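Local coordinates for phosphoglycerate oxidoreductase (Rhizobium etli, PDB 4HY3), which probably binds NAD and reduces 2-oxoacids such as hydroxypyruvate or glyoxylate, as a member of the D-isomer specific 2-hydroxyacid dehydrogenase family, at residues 31-36 / 58-63; 72-77 / 92-97; 101-106 / 124-129; 131-136 / 317-322. One frame throughout, in Å; residues are numbered along the deposited sequence.

Contact 1: 31-36 / 58-63; sequences AISAPE and IVEADP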
loop_
_atom_site.group_PDB
_atom_site.type_symbol
_atom_site.label_atom_id
_atom_site.label_comp_id
_atom_site.label_asym_id
_atom_site.label_seq_id
_atom_site.Cartn_x
_atom_site.Cartn_y
_atom_site.Cartn_z
ATOM N N ALA A 31 34.204 15.422 -16.825
ATOM C CA ALA A 31 32.928 15.983 -17.186
ATOM C C ALA A 31 32.981 17.504 -17.226
ATOM O O ALA A 31 33.484 18.148 -16.293
ATOM C CB ALA A 31 31.853 15.526 -16.215
ATOM N N ILE A 32 32.424 18.068 -18.297
ATOM C CA ILE A 32 32.304 19.503 -18.467
ATOM C C ILE A 32 31.052 20.010 -17.770
ATOM O O ILE A 32 29.966 19.458 -17.905
ATOM C CB ILE A 32 32.295 19.864 -19.964
ATOM C CG1 ILE A 32 33.539 19.262 -20.611
ATOM C CG2 ILE A 32 32.257 21.379 -20.178
ATOM C CD1 ILE A 32 33.642 19.488 -22.097
ATOM N N SER A 33 31.212 21.076 -17.005
ATOM C CA SER A 33 30.081 21.695 -16.347
ATOM C C SER A 33 29.666 22.986 -17.078
ATOM O O SER A 33 30.470 23.866 -17.303
ATOM C CB SER A 33 30.422 21.922 -14.883
ATOM O OG SER A 33 29.490 22.779 -14.271
ATOM N N ALA A 34 28.407 23.060 -17.479
ATOM C CA ALA A 34 27.864 24.211 -18.224
ATOM C C ALA A 34 26.379 24.182 -17.946
ATOM O O ALA A 34 25.565 23.979 -18.854
ATOM C CB ALA A 34 28.126 24.067 -19.713
ATOM N N PRO A 35 26.026 24.315 -16.667
ATOM C CA PRO A 35 24.674 24.087 -16.155
ATOM C C PRO A 35 23.722 25.282 -16.215
ATOM O O PRO A 35 22.507 25.130 -16.012
ATOM C CB PRO A 35 24.932 23.716 -14.702
ATOM C CG PRO A 35 26.195 24.438 -14.372
ATOM C CD PRO A 35 27.035 24.385 -15.595
ATOM N N GLU A 36 24.288 26.453 -16.466
ATOM C CA GLU A 36 23.577 27.735 -16.591
ATOM C C GLU A 36 22.268 27.594 -17.334
ATOM O O GLU A 36 22.223 26.924 -18.348
ATOM C CB GLU A 36 24.479 28.635 -17.396
ATOM C CG GLU A 36 25.823 27.961 -17.656
ATOM C CD GLU A 36 26.849 28.133 -16.536
ATOM O OE1 GLU A 36 26.516 28.731 -15.500
ATOM O OE2 GLU A 36 28.003 27.659 -16.691
ATOM N N ILE A 58 35.789 17.742 -12.836
ATOM C CA ILE A 58 34.711 18.591 -13.312
ATOM C C ILE A 58 35.201 19.967 -13.685
ATOM O O ILE A 58 35.404 20.788 -12.805
ATOM C CB ILE A 58 33.603 18.696 -12.271
ATOM C CG1 ILE A 58 32.829 17.389 -12.256
ATOM C CG2 ILE A 58 32.675 19.875 -12.547
ATOM C CD1 ILE A 58 33.101 16.652 -10.991
ATOM N N VAL A 59 35.419 20.210 -14.978
ATOM C CA VAL A 59 35.863 21.531 -15.460
ATOM C C VAL A 59 34.673 22.426 -15.770
ATOM O O VAL A 59 33.855 22.130 -16.667
ATOM C CB VAL A 59 36.903 21.479 -16.641
ATOM C CG1 VAL A 59 37.137 20.080 -17.153
ATOM C CG2 VAL A 59 36.548 22.407 -17.781
ATOM N N GLU A 60 34.565 23.501 -14.993
ATOM C CA GLU A 60 33.590 24.568 -15.284
ATOM C C GLU A 60 33.973 25.275 -16.573
ATOM O O GLU A 60 35.146 25.465 -16.867
ATOM C CB GLU A 60 33.472 25.539 -14.124
ATOM C CG GLU A 60 32.305 25.203 -13.204
ATOM C CD GLU A 60 32.561 25.609 -11.766
ATOM O OE1 GLU A 60 33.690 25.417 -11.319
ATOM O OE2 GLU A 60 31.662 26.117 -11.068
ATOM N N ALA A 61 32.978 25.589 -17.367
ATOM C CA ALA A 61 33.169 26.042 -18.704
ATOM C C ALA A 61 32.037 26.976 -19.043
ATOM O O ALA A 61 30.960 26.925 -18.456
ATOM C CB ALA A 61 33.152 24.874 -19.652
ATOM N N ASP A 62 32.306 27.836 -20.010
ATOM C CA ASP A 62 31.399 28.865 -20.446
ATOM C C ASP A 62 30.470 28.218 -21.438
ATOM O O ASP A 62 30.914 27.704 -22.444
ATOM C CB ASP A 62 32.248 29.961 -21.093
ATOM C CG ASP A 62 31.443 31.012 -21.843
ATOM O OD1 ASP A 62 32.123 31.796 -22.565
ATOM O OD2 ASP A 62 30.184 31.079 -21.723
ATOM N N PRO A 63 29.165 28.220 -21.150
ATOM C CA PRO A 63 28.282 27.529 -22.099
ATOM C C PRO A 63 28.304 28.131 -23.527
ATOM O O PRO A 63 28.384 27.351 -24.500
ATOM C CB PRO A 63 26.903 27.592 -21.439
ATOM C CG PRO A 63 27.006 28.678 -20.413
ATOM C CD PRO A 63 28.440 28.793 -19.995
#
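This is a parallel strand pair at the border of the mixed sheet of the smaller, discontinuous domain. Strand 57-60 is the outermost strand on this side, and strand 30-34 is its neighbour. The two are linked through helices 40-43 and 46-55, so the unit is a beta-alpha-beta crossover of the flavodoxin-like kind found in this domain of the 2-hydroxyacid dehydrogenases. Ala31 pairs with Ile58, Ile32 with Val59 and Ser33 with Glu60. The strand segments are twisted by 33° against each other. Val59 N donates to Ala31 O at 3.1 Å. Ser33 N returns a nearly straight bond of 2.9 Å to Val59 O. Beyond Glu60 the ladder frays, and the bond from Ala61 N to Ser33 O is weak.

The side chains divide between two faces. Ala31, Ser33, Ile58 and Glu60 share one, where Leu40 of helix 40-43 touches the last three. There Ser33 CB lies 3.8 Å from Ile58 CG2. The hydroxyl of Ser33 stands anti to its own nitrogen (chi1 167°), and OG passes beside the CG methylene of Glu60. Ile32 and Val59 occupy the other face. At the end of strand 30-34, Ala34 CB meets Pro63 CB, which lies past the end of strand 57-60, at 4.1 Å. On the Ile32 face, Ile32 CG2 rests against Ala61 CB at 3.6 Å, and Leu69 touches both residues.

Contact 2: 72-77 / 92-97; sequences DILGRA and ARMPAL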
loop_
_atom_site.group_PDB
_atom_site.type_symbol
_atom_site.label_atom_id
_atom_site.label_comp_id
_atom_site.label_asym_id
_atom_site.label_seq_id
_atom_site.Cartn_x
_atom_site.Cartn_y
_atom_site.Cartn_z
ATOM N N ASP A 72 42.528 19.108 -25.810
ATOM C CA ASP A 72 42.734 18.037 -24.846
ATOM C C ASP A 72 41.481 17.754 -24.012
ATOM O O ASP A 72 41.088 16.592 -23.857
ATOM C CB ASP A 72 43.874 18.386 -23.896
ATOM C CG ASP A 72 44.000 17.395 -22.739
ATOM O OD1 ASP A 72 43.723 16.189 -22.925
ATOM O OD2 ASP A 72 44.379 17.819 -21.628
ATOM N N ILE A 73 40.893 18.808 -23.436
ATOM C CA ILE A 73 39.695 18.657 -22.593
ATOM C C ILE A 73 38.601 17.951 -23.414
ATOM O O ILE A 73 38.060 16.943 -22.990
ATOM C CB ILE A 73 39.259 20.002 -21.927
ATOM C CG1 ILE A 73 40.083 20.264 -20.658
ATOM C CG2 ILE A 73 37.784 20.018 -21.544
ATOM C CD1 ILE A 73 40.215 21.729 -20.280
ATOM N N LEU A 74 38.349 18.425 -24.628
ATOM C CA LEU A 74 37.305 17.855 -25.479
ATOM C C LEU A 74 37.539 16.397 -25.883
ATOM O O LEU A 74 36.601 15.677 -26.213
ATOM C CB LEU A 74 37.134 18.731 -26.709
ATOM C CG LEU A 74 36.637 20.107 -26.296
ATOM C CD1 LEU A 74 36.974 21.161 -27.340
ATOM C CD2 LEU A 74 35.144 20.045 -26.020
ATOM N N GLY A 75 38.794 15.969 -25.858
ATOM C CA GLY A 75 39.143 14.631 -26.291
ATOM C C GLY A 75 38.705 13.578 -25.310
ATOM O O GLY A 75 38.381 12.450 -25.709
ATOM N N ARG A 76 38.678 13.961 -24.029
ATOM C CA ARG A 76 38.437 13.053 -22.919
ATOM C C ARG A 76 37.029 13.164 -22.267
ATOM O O ARG A 76 36.631 12.289 -21.493
ATOM C CB ARG A 76 39.488 13.310 -21.855
ATOM C CG ARG A 76 40.921 13.029 -22.276
ATOM C CD ARG A 76 41.939 13.928 -21.565
ATOM N NE ARG A 76 41.559 14.260 -20.194
ATOM C CZ ARG A 76 41.946 15.365 -19.555
ATOM N NH1 ARG A 76 42.748 16.240 -20.154
ATOM N NH2 ARG A 76 41.538 15.600 -18.307
ATOM N N ALA A 77 36.294 14.234 -22.538
ATOM C CA ALA A 77 35.010 14.448 -21.872
ATOM C C ALA A 77 34.007 13.267 -22.066
ATOM O O ALA A 77 33.536 12.991 -23.180
ATOM C CB ALA A 77 34.387 15.771 -22.314
ATOM N N ALA A 92 32.276 16.796 -33.086
ATOM C CA ALA A 92 33.112 15.835 -33.793
ATOM C C ALA A 92 34.415 15.771 -33.065
ATOM O O ALA A 92 35.193 14.836 -33.261
ATOM C CB ALA A 92 33.326 16.254 -35.241
ATOM N N ARG A 93 34.650 16.765 -32.210
ATOM C CA ARG A 93 35.881 16.804 -31.431
ATOM C C ARG A 93 35.814 15.989 -30.141
ATOM O O ARG A 93 36.834 15.825 -29.446
ATOM C CB ARG A 93 36.298 18.249 -31.145
ATOM C CG ARG A 93 36.864 18.969 -32.363
ATOM C CD ARG A 93 37.922 19.981 -31.979
ATOM N NE ARG A 93 37.332 21.278 -31.667
ATOM C CZ ARG A 93 37.844 22.150 -30.796
ATOM N NH1 ARG A 93 38.968 21.871 -30.125
ATOM N NH2 ARG A 93 37.227 23.310 -30.593
HETATM N N MSE A 94 34.631 15.447 -29.841
HETATM C CA MSE A 94 34.388 14.817 -28.539
HETATM C C MSE A 94 34.115 13.346 -28.668
HETATM O O MSE A 94 32.990 12.901 -28.485
HETATM C CB MSE A 94 33.237 15.516 -27.848
HETATM C CG MSE A 94 33.646 16.900 -27.387
HETATM SE SE MSE A 94 32.120 17.794 -26.494
HETATM C CE MSE A 94 31.569 18.942 -27.964
ATOM N N PRO A 95 35.157 12.560 -28.955
ATOM C CA PRO A 95 35.015 11.127 -29.222
ATOM C C PRO A 95 34.631 10.259 -28.009
ATOM O O PRO A 95 34.257 9.111 -28.172
ATOM C CB PRO A 95 36.412 10.728 -29.718
ATOM C CG PRO A 95 37.119 12.026 -29.995
ATOM C CD PRO A 95 36.566 12.973 -28.992
ATOM N N ALA A 96 34.735 10.776 -26.801
ATOM C CA ALA A 96 34.363 9.964 -25.662
ATOM C C ALA A 96 33.023 10.369 -25.062
ATOM O O ALA A 96 32.541 9.716 -24.145
ATOM C CB ALA A 96 35.463 10.002 -24.609
ATOM N N LEU A 97 32.437 11.456 -25.566
ATOM C CA LEU A 97 31.176 11.978 -25.009
ATOM C C LEU A 97 30.156 10.841 -24.901
ATOM O O LEU A 97 29.899 10.132 -25.868
ATOM C CB LEU A 97 30.633 13.180 -25.816
ATOM C CG LEU A 97 29.447 13.961 -25.211
ATOM C CD1 LEU A 97 29.739 14.505 -23.825
ATOM C CD2 LEU A 97 28.933 15.079 -26.119
#
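Apolar packing between Leu74 and selenomethionine Met94 carries much of this contact. The CD2 methyl of Leu74 lies 3.7 Å from Met94 CG and 3.8 Å from Met94 SE. The two side chains cross obliquely. With CG anti to the carbonyl carbon (chi1 -71°), the Met94 chain runs past the Leu74 carbonyl before reaching that methyl. Ile66 and Leu69 touch Leu74 as well, and Leu86 touches Met94.

The other branch of Leu74 meets a flat polar group. CD1 sits over one face of the Arg93 guanidinium, 3.4 Å above its plane and offset toward the rim. Leu74 CD1 comes nearest to Arg93 NH1, at 3.5 Å. Bends at chi2 and chi3 of Arg93 turn the group over the methyl. Its charge is met by Asp71 through a salt bridge from NH1, and NH2 makes a weak hydrogen bond to Ala67 O.

In the fold, the segments are the approaches to two neighbouring parallel strands of the flavodoxin-like sheet. The weakly bonded helix 73-76 runs into strand 77-82. The loop 92-97, with a type I turn from Met94 to Leu97, leads into strand 99-101.

No hydrogen bond joins the two backbones here. CA-H...O contacts take that place: Met94 CA approaches Leu74 O at 3.3 Å, and Leu97 CA approaches Ala77 O at 3.2 Å. Ala96 CB also faces Ala77 O.

Arg76 points away from the loop. Arg76 NH1 forms a salt bridge with Asp72, 2.7 Å from Asp72 OD2, and also hydrogen-bonds Asp72 OD1. Its NH2 forms another salt bridge with Glu57.

Contact 3: 101-106 / 124-129; sequences LNVESN and VTTGQV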
loop_
_atom_site.group_PDB
_atom_site.type_symbol
_atom_site.label_atom_id
_atom_site.label_comp_id
_atom_site.label_asym_id
_atom_site.label_seq_id
_atom_site.Cartn_x
_atom_site.Cartn_y
_atom_site.Cartn_z
ATOM N N LEU A 101 23.738 15.643 -19.610
ATOM C CA LEU A 101 22.693 15.657 -18.627
ATOM C C LEU A 101 22.086 17.060 -18.508
ATOM O O LEU A 101 22.684 17.963 -17.900
ATOM C CB LEU A 101 23.191 15.110 -17.298
ATOM C CG LEU A 101 23.727 13.702 -17.487
ATOM C CD1 LEU A 101 25.233 13.708 -17.718
ATOM C CD2 LEU A 101 23.357 12.770 -16.345
ATOM N N ASN A 102 20.892 17.213 -19.096
ATOM C CA ASN A 102 20.145 18.460 -19.081
ATOM C C ASN A 102 19.648 18.648 -17.681
ATOM O O ASN A 102 19.083 17.718 -17.113
ATOM C CB ASN A 102 18.940 18.375 -20.036
ATOM C CG ASN A 102 18.381 19.745 -20.424
ATOM O OD1 ASN A 102 19.062 20.547 -21.054
ATOM N ND2 ASN A 102 17.146 19.999 -20.072
ATOM N N VAL A 103 19.872 19.845 -17.137
ATOM C CA VAL A 103 19.512 20.184 -15.749
ATOM C C VAL A 103 18.524 21.324 -15.640
ATOM O O VAL A 103 17.940 21.539 -14.601
ATOM C CB VAL A 103 20.732 20.488 -14.843
ATOM C CG1 VAL A 103 21.559 19.225 -14.646
ATOM C CG2 VAL A 103 21.544 21.671 -15.332
ATOM N N GLU A 104 18.376 22.091 -16.704
ATOM C CA GLU A 104 17.185 22.885 -16.827
ATOM C C GLU A 104 16.184 21.800 -17.143
ATOM O O GLU A 104 16.504 20.881 -17.893
ATOM C CB GLU A 104 17.311 23.853 -17.992
ATOM C CG GLU A 104 16.467 25.093 -17.805
ATOM C CD GLU A 104 15.537 25.319 -18.961
ATOM O OE1 GLU A 104 15.555 24.507 -19.914
ATOM O OE2 GLU A 104 14.777 26.302 -18.912
ATOM N N SER A 105 15.002 21.821 -16.564
ATOM C CA SER A 105 14.082 20.735 -16.916
ATOM C C SER A 105 13.837 20.552 -18.452
ATOM O O SER A 105 13.334 19.516 -18.870
ATOM C CB SER A 105 12.764 20.873 -16.148
ATOM O OG SER A 105 12.313 22.219 -16.141
ATOM N N ASN A 106 14.236 21.517 -19.290
ATOM C CA ASN A 106 13.802 21.525 -20.700
ATOM C C ASN A 106 14.804 21.240 -21.830
ATOM O O ASN A 106 15.911 21.790 -21.878
ATOM C CB ASN A 106 13.028 22.808 -21.008
ATOM C CG ASN A 106 11.589 22.726 -20.543
ATOM O OD1 ASN A 106 11.275 23.151 -19.438
ATOM N ND2 ASN A 106 10.714 22.128 -21.369
ATOM N N VAL A 124 19.654 13.369 -21.175
ATOM C CA VAL A 124 18.857 13.003 -20.032
ATOM C C VAL A 124 18.408 14.305 -19.365
ATOM O O VAL A 124 19.064 15.340 -19.524
ATOM C CB VAL A 124 19.673 12.046 -19.131
ATOM C CG1 VAL A 124 20.193 12.728 -17.884
ATOM C CG2 VAL A 124 18.862 10.832 -18.754
ATOM N N THR A 125 17.276 14.271 -18.662
ATOM C CA THR A 125 16.700 15.476 -18.034
ATOM C C THR A 125 16.255 15.128 -16.650
ATOM O O THR A 125 16.059 13.971 -16.310
ATOM C CB THR A 125 15.448 16.032 -18.760
ATOM O OG1 THR A 125 14.592 14.937 -19.107
ATOM C CG2 THR A 125 15.821 16.818 -20.022
ATOM N N THR A 126 16.043 16.154 -15.859
ATOM C CA THR A 126 15.976 15.970 -14.450
ATOM C C THR A 126 14.727 16.613 -13.908
ATOM O O THR A 126 14.617 16.816 -12.697
ATOM C CB THR A 126 17.192 16.657 -13.817
ATOM O OG1 THR A 126 17.242 18.025 -14.272
ATOM C CG2 THR A 126 18.467 15.921 -14.221
ATOM N N GLY A 127 13.812 16.941 -14.823
ATOM C CA GLY A 127 12.567 17.639 -14.520
ATOM C C GLY A 127 11.614 16.932 -13.567
ATOM O O GLY A 127 10.731 17.567 -12.982
ATOM N N GLN A 128 11.773 15.622 -13.386
ATOM C CA GLN A 128 10.851 14.938 -12.495
ATOM C C GLN A 128 11.062 15.281 -11.027
ATOM O O GLN A 128 10.228 14.946 -10.189
ATOM C CB GLN A 128 10.791 13.446 -12.742
ATOM C CG GLN A 128 11.984 12.706 -12.234
ATOM C CD GLN A 128 11.621 11.285 -11.940
ATOM O OE1 GLN A 128 10.449 10.972 -11.699
ATOM N NE2 GLN A 128 12.620 10.407 -11.961
ATOM N N VAL A 129 12.161 15.969 -10.726
ATOM C CA VAL A 129 12.366 16.495 -9.380
ATOM C C VAL A 129 11.249 17.438 -8.939
ATOM O O VAL A 129 11.026 17.624 -7.764
ATOM C CB VAL A 129 13.728 17.205 -9.199
ATOM C CG1 VAL A 129 14.876 16.266 -9.541
ATOM C CG2 VAL A 129 13.799 18.518 -9.985
#
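Leu101 lays its side chain alongside that of Val124, both pointing the same way from adjacent parallel strands. Leu101 CD2 reaches Val124 CG1 at 3.5 Å. The backbones are joined beside this pair by Asn102 N, which donates to Val124 O at 2.7 Å.

Asn102 and Thr125 form the next side-by-side pair. The asparagine amide carbon is anti to its own backbone nitrogen (chi1 -161°). This turns the amide toward Thr125, with Asn102 ND2 3.4 Å from Thr125 CG2. The same ND2 makes a weak hydrogen bond to Asn106 O, but this is doubtful, because ND2 also sits too close to Glu104 O in the model. Thr125 OG1 bonds weakly to Lys347 O of the neighbouring antiparallel strand.

Beyond this point the regular strand pairing stops. Thr126 OG1 makes a weak, long bond of 3.4 Å to Asn102 O, and Thr125 CA makes a CA-H...O contact with the same oxygen. Ser105 then closes over Gly127, with Ser105 CB at 3.6 Å from Gly127 CA. Met326 of helix 320-338 touches Thr126.

The arrangement is that of the C-terminal end of the strands of a parallel alpha/beta sheet, where the chains leave their strands as loops. Here strand 122-125 passes through a 3-10 turn toward helix 131-147, which leads to the NAD-binding domain.

Contact 4: 131-136 / 317-322; sequences AEPVAE and GALDSA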
loop_
_atom_site.group_PDB
_atom_site.type_symbol
_atom_site.label_atom_id
_atom_site.label_comp_id
_atom_site.label_asym_id
_atom_site.label_seq_id
_atom_site.Cartn_x
_atom_site.Cartn_y
_atom_site.Cartn_z
ATOM N N ALA A 131 8.085 17.065 -9.391
ATOM C CA ALA A 131 6.823 16.381 -9.207
ATOM C C ALA A 131 6.397 16.410 -7.757
ATOM O O ALA A 131 5.333 16.937 -7.440
ATOM C CB ALA A 131 6.901 14.954 -9.702
ATOM N N GLU A 132 7.206 15.851 -6.869
ATOM C CA GLU A 132 6.806 15.682 -5.474
ATOM C C GLU A 132 6.445 17.053 -4.877
ATOM O O GLU A 132 5.351 17.209 -4.305
ATOM C CB GLU A 132 7.902 14.965 -4.677
ATOM C CG GLU A 132 7.524 14.555 -3.278
ATOM C CD GLU A 132 6.274 13.696 -3.255
ATOM O OE1 GLU A 132 6.266 12.627 -3.912
ATOM O OE2 GLU A 132 5.292 14.076 -2.577
ATOM N N PRO A 133 7.350 18.056 -5.020
ATOM C CA PRO A 133 6.970 19.411 -4.616
ATOM C C PRO A 133 5.553 19.797 -5.112
ATOM O O PRO A 133 4.713 20.170 -4.313
ATOM C CB PRO A 133 8.047 20.287 -5.272
ATOM C CG PRO A 133 9.254 19.407 -5.319
ATOM C CD PRO A 133 8.752 18.000 -5.491
ATOM N N VAL A 134 5.283 19.657 -6.401
ATOM C CA VAL A 134 3.997 20.059 -6.940
ATOM C C VAL A 134 2.810 19.195 -6.501
ATOM O O VAL A 134 1.745 19.718 -6.234
ATOM C CB VAL A 134 4.056 20.177 -8.456
ATOM C CG1 VAL A 134 2.711 20.625 -8.991
ATOM C CG2 VAL A 134 5.134 21.181 -8.825
ATOM N N ALA A 135 2.984 17.885 -6.410
ATOM C CA ALA A 135 1.954 17.058 -5.764
ATOM C C ALA A 135 1.612 17.607 -4.389
ATOM O O ALA A 135 0.467 17.880 -4.099
ATOM C CB ALA A 135 2.367 15.580 -5.677
ATOM N N GLU A 136 2.598 17.782 -3.533
ATOM C CA GLU A 136 2.272 18.072 -2.147
ATOM C C GLU A 136 1.447 19.321 -1.966
ATOM O O GLU A 136 0.362 19.260 -1.375
ATOM C CB GLU A 136 3.521 18.074 -1.289
ATOM C CG GLU A 136 4.114 16.677 -1.291
ATOM C CD GLU A 136 5.066 16.402 -0.150
ATOM O OE1 GLU A 136 5.303 17.292 0.710
ATOM O OE2 GLU A 136 5.576 15.271 -0.124
ATOM N N GLY A 317 6.895 24.299 -7.424
ATOM C CA GLY A 317 8.037 23.404 -7.677
ATOM C C GLY A 317 9.425 23.870 -7.243
ATOM O O GLY A 317 10.266 23.045 -6.967
ATOM N N ALA A 318 9.669 25.181 -7.178
ATOM C CA ALA A 318 10.989 25.713 -6.827
ATOM C C ALA A 318 11.326 25.609 -5.347
ATOM O O ALA A 318 11.296 26.604 -4.635
ATOM C CB ALA A 318 11.116 27.157 -7.298
ATOM N N LEU A 319 11.659 24.405 -4.892
ATOM C CA LEU A 319 12.139 24.175 -3.522
ATOM C C LEU A 319 13.598 23.769 -3.573
ATOM O O LEU A 319 13.966 23.018 -4.475
ATOM C CB LEU A 319 11.409 23.007 -2.912
ATOM C CG LEU A 319 10.165 23.194 -2.082
ATOM C CD1 LEU A 319 9.187 24.082 -2.814
ATOM C CD2 LEU A 319 9.561 21.823 -1.834
ATOM N N ASP A 320 14.420 24.224 -2.612
ATOM C CA ASP A 320 15.833 23.853 -2.610
ATOM C C ASP A 320 15.987 22.340 -2.762
ATOM O O ASP A 320 16.709 21.879 -3.652
ATOM C CB ASP A 320 16.618 24.347 -1.384
ATOM C CG ASP A 320 18.123 23.938 -1.458
ATOM O OD1 ASP A 320 18.836 24.256 -2.466
ATOM O OD2 ASP A 320 18.590 23.248 -0.525
ATOM N N SER A 321 15.282 21.571 -1.936
ATOM C CA SER A 321 15.449 20.136 -1.940
ATOM C C SER A 321 15.116 19.490 -3.304
ATOM O O SER A 321 15.585 18.385 -3.611
ATOM C CB SER A 321 14.630 19.510 -0.827
ATOM O OG SER A 321 13.267 19.585 -1.130
ATOM N N ALA A 322 14.322 20.180 -4.123
ATOM C CA ALA A 322 14.017 19.697 -5.455
ATOM C C ALA A 322 15.252 19.812 -6.293
ATOM O O ALA A 322 15.616 18.881 -7.031
ATOM C CB ALA A 322 12.900 20.502 -6.075
#
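Pro133 meets the second segment through its ring, at the place where two interdomain helices of the 2-hydroxyacid dehydrogenase fold come together. Helix 131-147 follows the last parallel strand of the smaller domain. Helix 320-338 leads back from the NAD-binding domain.

Following the proline outward, CB comes first. Pro133 CB lies 3.9 Å from both Gly317 O and Gly317 CA. The same Pro133 CB touches the Leu319 CD2 methyl at 4.1 Å. The next atom, Pro133 CG, reaches Ala322 CB at 3.9 Å, on the first turn of helix 320-338. The ring thus spans the loop and the helix start. Leu319 is the N-cap residue of that helix, and Ala322 N bonds back to Leu319 O. Ala318 is the centre of an inverse gamma turn, closed by Leu319 N to Gly317 O at 2.8 Å. No hydrogen bond crosses between the segments, and the contact is small and apolar.

A second subunit closes in on this region. Its Arg147 packs on Leu319 and bonds weakly to Pro133 O, while its Ile174 and Ala175 backbone nitrogens bond the Glu136 carboxylate. Within the chain, Glu132 OE1 forms a salt bridge with Arg193 of helix 186-195.

Val134 completes the contact one residue further on. Its CG1 is anti to the backbone nitrogen (chi1 -179°), which leaves the other branch facing the glycine: Val134 CG2 sits 3.8 Å from Gly317 CA.

Contacts 1, 2 and 3 belong to the smaller domain, and contact 4 joins it to the NAD-binding domain. Contact 1 touches contact 2 where Ile32 CD1 meets Ala77 CB at 3.8 Å; their centres are 14 Å apart. Contacts 1 and 3 reach the same sheet and touch through Pro35 O and Val103 CG2, at 3.7 Å. Contact 3 runs on into contact 4 along the chain, and Val129 CB packs on Ala322 O. Contact 2 lies farthest out, its centre about 35 Å from that of contact 4. In this family the active site generally lies in the cleft between the domains, so contacts 3 and 4 are probably closer to it than contact 2.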